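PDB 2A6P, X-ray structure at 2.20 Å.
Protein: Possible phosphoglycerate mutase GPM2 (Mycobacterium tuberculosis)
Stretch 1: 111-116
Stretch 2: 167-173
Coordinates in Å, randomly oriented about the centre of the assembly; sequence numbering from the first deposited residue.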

# COMPACT_ATOMS: atom_id res chain seq x y z
N TRP A 111 9.63 13.27 17.82
CA TRP A 111 10.48 12.56 16.86
C TRP A 111 9.85 11.52 15.94
O TRP A 111 9.02 10.69 16.36
CB TRP A 111 11.63 11.88 17.60
CG TRP A 111 12.62 11.21 16.67
CD1 TRP A 111 13.71 11.80 16.07
CD2 TRP A 111 12.61 9.85 16.24
NE1 TRP A 111 14.37 10.87 15.29
CE2 TRP A 111 13.72 9.67 15.38
CE3 TRP A 111 11.77 8.75 16.50
CZ2 TRP A 111 14.01 8.44 14.78
CZ3 TRP A 111 12.06 7.53 15.90
CH2 TRP A 111 13.17 7.38 15.05
N LEU A 112 10.25 11.57 14.67
CA LEU A 112 9.86 10.63 13.63
C LEU A 112 11.14 10.63 12.80
O LEU A 112 11.67 11.70 12.51
CB LEU A 112 8.72 11.13 12.76
CG LEU A 112 7.26 10.96 13.20
CD1 LEU A 112 6.37 11.54 12.11
CD2 LEU A 112 6.92 9.48 13.44
N VAL A 113 11.64 9.46 12.45
CA VAL A 113 12.86 9.43 11.67
C VAL A 113 12.68 10.22 10.38
O VAL A 113 13.61 10.87 9.90
CB VAL A 113 13.28 7.97 11.36
CG1 VAL A 113 12.22 7.27 10.52
CG2 VAL A 113 14.64 7.95 10.66
N TRP A 114 11.46 10.18 9.85
CA TRP A 114 11.10 10.84 8.60
C TRP A 114 11.25 12.35 8.54
O TRP A 114 11.48 12.92 7.46
CB TRP A 114 9.65 10.48 8.23
CG TRP A 114 9.46 9.02 8.25
CD1 TRP A 114 8.87 8.28 9.24
CD2 TRP A 114 9.98 8.10 7.29
NE1 TRP A 114 9.00 6.94 8.95
CE2 TRP A 114 9.67 6.80 7.76
CE3 TRP A 114 10.67 8.24 6.08
CZ2 TRP A 114 10.04 5.65 7.06
CZ3 TRP A 114 11.03 7.09 5.38
CH2 TRP A 114 10.72 5.81 5.87
N THR A 115 11.10 13.00 9.69
CA THR A 115 11.21 14.45 9.75
C THR A 115 12.46 14.94 10.50
O THR A 115 13.01 16.01 10.19
CB THR A 115 9.96 15.03 10.43
OG1 THR A 115 9.78 14.40 11.70
CG2 THR A 115 8.72 14.78 9.57
N HIS A 116 12.94 14.15 11.46
CA HIS A 116 14.11 14.55 12.24
C HIS A 116 15.45 13.95 11.82
O HIS A 116 16.47 14.64 11.80
CB HIS A 116 13.90 14.22 13.72
CG HIS A 116 12.66 14.82 14.31
ND1 HIS A 116 12.59 15.22 15.63
CD2 HIS A 116 11.44 15.06 13.78
CE1 HIS A 116 11.38 15.69 15.87
NE2 HIS A 116 10.66 15.60 14.77
N PRO A 167 7.61 13.71 -0.83
CA PRO A 167 8.74 14.12 0.02
C PRO A 167 8.99 12.94 0.96
O PRO A 167 8.05 12.23 1.34
CB PRO A 167 8.20 15.34 0.77
CG PRO A 167 7.14 15.87 -0.15
CD PRO A 167 6.47 14.61 -0.66
N LEU A 168 10.24 12.73 1.34
CA LEU A 168 10.59 11.60 2.19
C LEU A 168 9.83 11.63 3.51
O LEU A 168 9.65 10.60 4.16
CB LEU A 168 12.09 11.58 2.46
CG LEU A 168 12.80 10.23 2.33
CD1 LEU A 168 13.94 10.18 3.35
CD2 LEU A 168 11.83 9.10 2.57
N ALA A 169 9.39 12.82 3.90
CA ALA A 169 8.63 12.96 5.14
C ALA A 169 7.43 12.03 5.18
O ALA A 169 6.98 11.65 6.25
CB ALA A 169 8.16 14.41 5.30
N GLU A 170 6.92 11.68 4.00
CA GLU A 170 5.74 10.82 3.87
C GLU A 170 6.01 9.32 4.14
O GLU A 170 5.07 8.52 4.10
CB GLU A 170 5.10 10.98 2.48
CG GLU A 170 4.69 12.39 2.08
CD GLU A 170 3.76 13.06 3.08
OE1 GLU A 170 3.08 12.36 3.86
OE2 GLU A 170 3.68 14.30 3.08
N GLY A 171 7.26 8.95 4.38
CA GLY A 171 7.57 7.56 4.66
C GLY A 171 6.82 7.03 5.88
O GLY A 171 6.68 5.82 6.08
N SER A 172 6.33 7.96 6.71
CA SER A 172 5.60 7.63 7.92
C SER A 172 4.21 7.08 7.61
O SER A 172 3.59 6.44 8.45
CB SER A 172 5.45 8.89 8.79
OG SER A 172 4.69 9.90 8.11
N ARG A 173 3.73 7.34 6.39
CA ARG A 173 2.40 6.92 5.95
C ARG A 173 2.31 5.51 5.37
O ARG A 173 1.22 5.09 4.96
CB ARG A 173 1.88 7.92 4.92
CG ARG A 173 1.96 9.36 5.38
CD ARG A 173 1.11 9.59 6.63
NE ARG A 173 1.07 11.00 7.02
CZ ARG A 173 0.16 11.52 7.83
NH1 ARG A 173 -0.79 10.74 8.34
NH2 ARG A 173 0.19 12.82 8.13

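The indole of Trp 114 lies directly against a glycine: Gly 171 CA sits 3.4 Å from the centroid of the Trp 114 six-membered ring (CD2, CE2, CE3, CZ2, CZ3 and CH2), only 10° off the ring normal, a CH-pi contact over the face. The missing side chain makes this possible, because an ideal CB on Gly 171 would point toward the other stretch and fall 2.0 Å from Trp 114 CZ3, a clash. The main chain continues over the same face, with Gly 171 C 3.4 Å from Trp 114 CE2 and Ser 172 CA also above the ring. Trp 114 directs its CA-to-CB bond toward stretch 2 and, with chi1 in m and chi2 at 101°, lays one ring face against Gly 171 and Ser 172 of the 3-10 segment 168-173. It is buried, and it supplies most of what stretch 1 contributes to the 299 Å² covered between the two sides.

Beside this face the packing is also close. Leu 168 leaves its backbone sideways, but its apolar end comes nearer and meets the apolar ring, with CD2 3.5 Å from Trp 114 CZ3; Leu 168 O approaches Trp 114 CE3 at 3.2 Å. Ala 169 CA and Trp 114 CA are the closest CA pair across the stretches, at 4.8 Å, and Ala 169 O lies 3.5 Å from Trp 114 CB. Ser 172 suits its buried place by packing CB 3.5 Å from Trp 114 CD1, while its OG makes a weak hydrogen bond of 3.4 Å to Ala 169 O within its own segment. Lighter apolar contacts extend the patch: Leu 112 CD1 to Ser 172 CB and Thr 115 CG2 to Ala 169 CB, both 4.3 Å. No hydrogen bond crosses between the stretches; close packing against one aromatic ring dominates the contact.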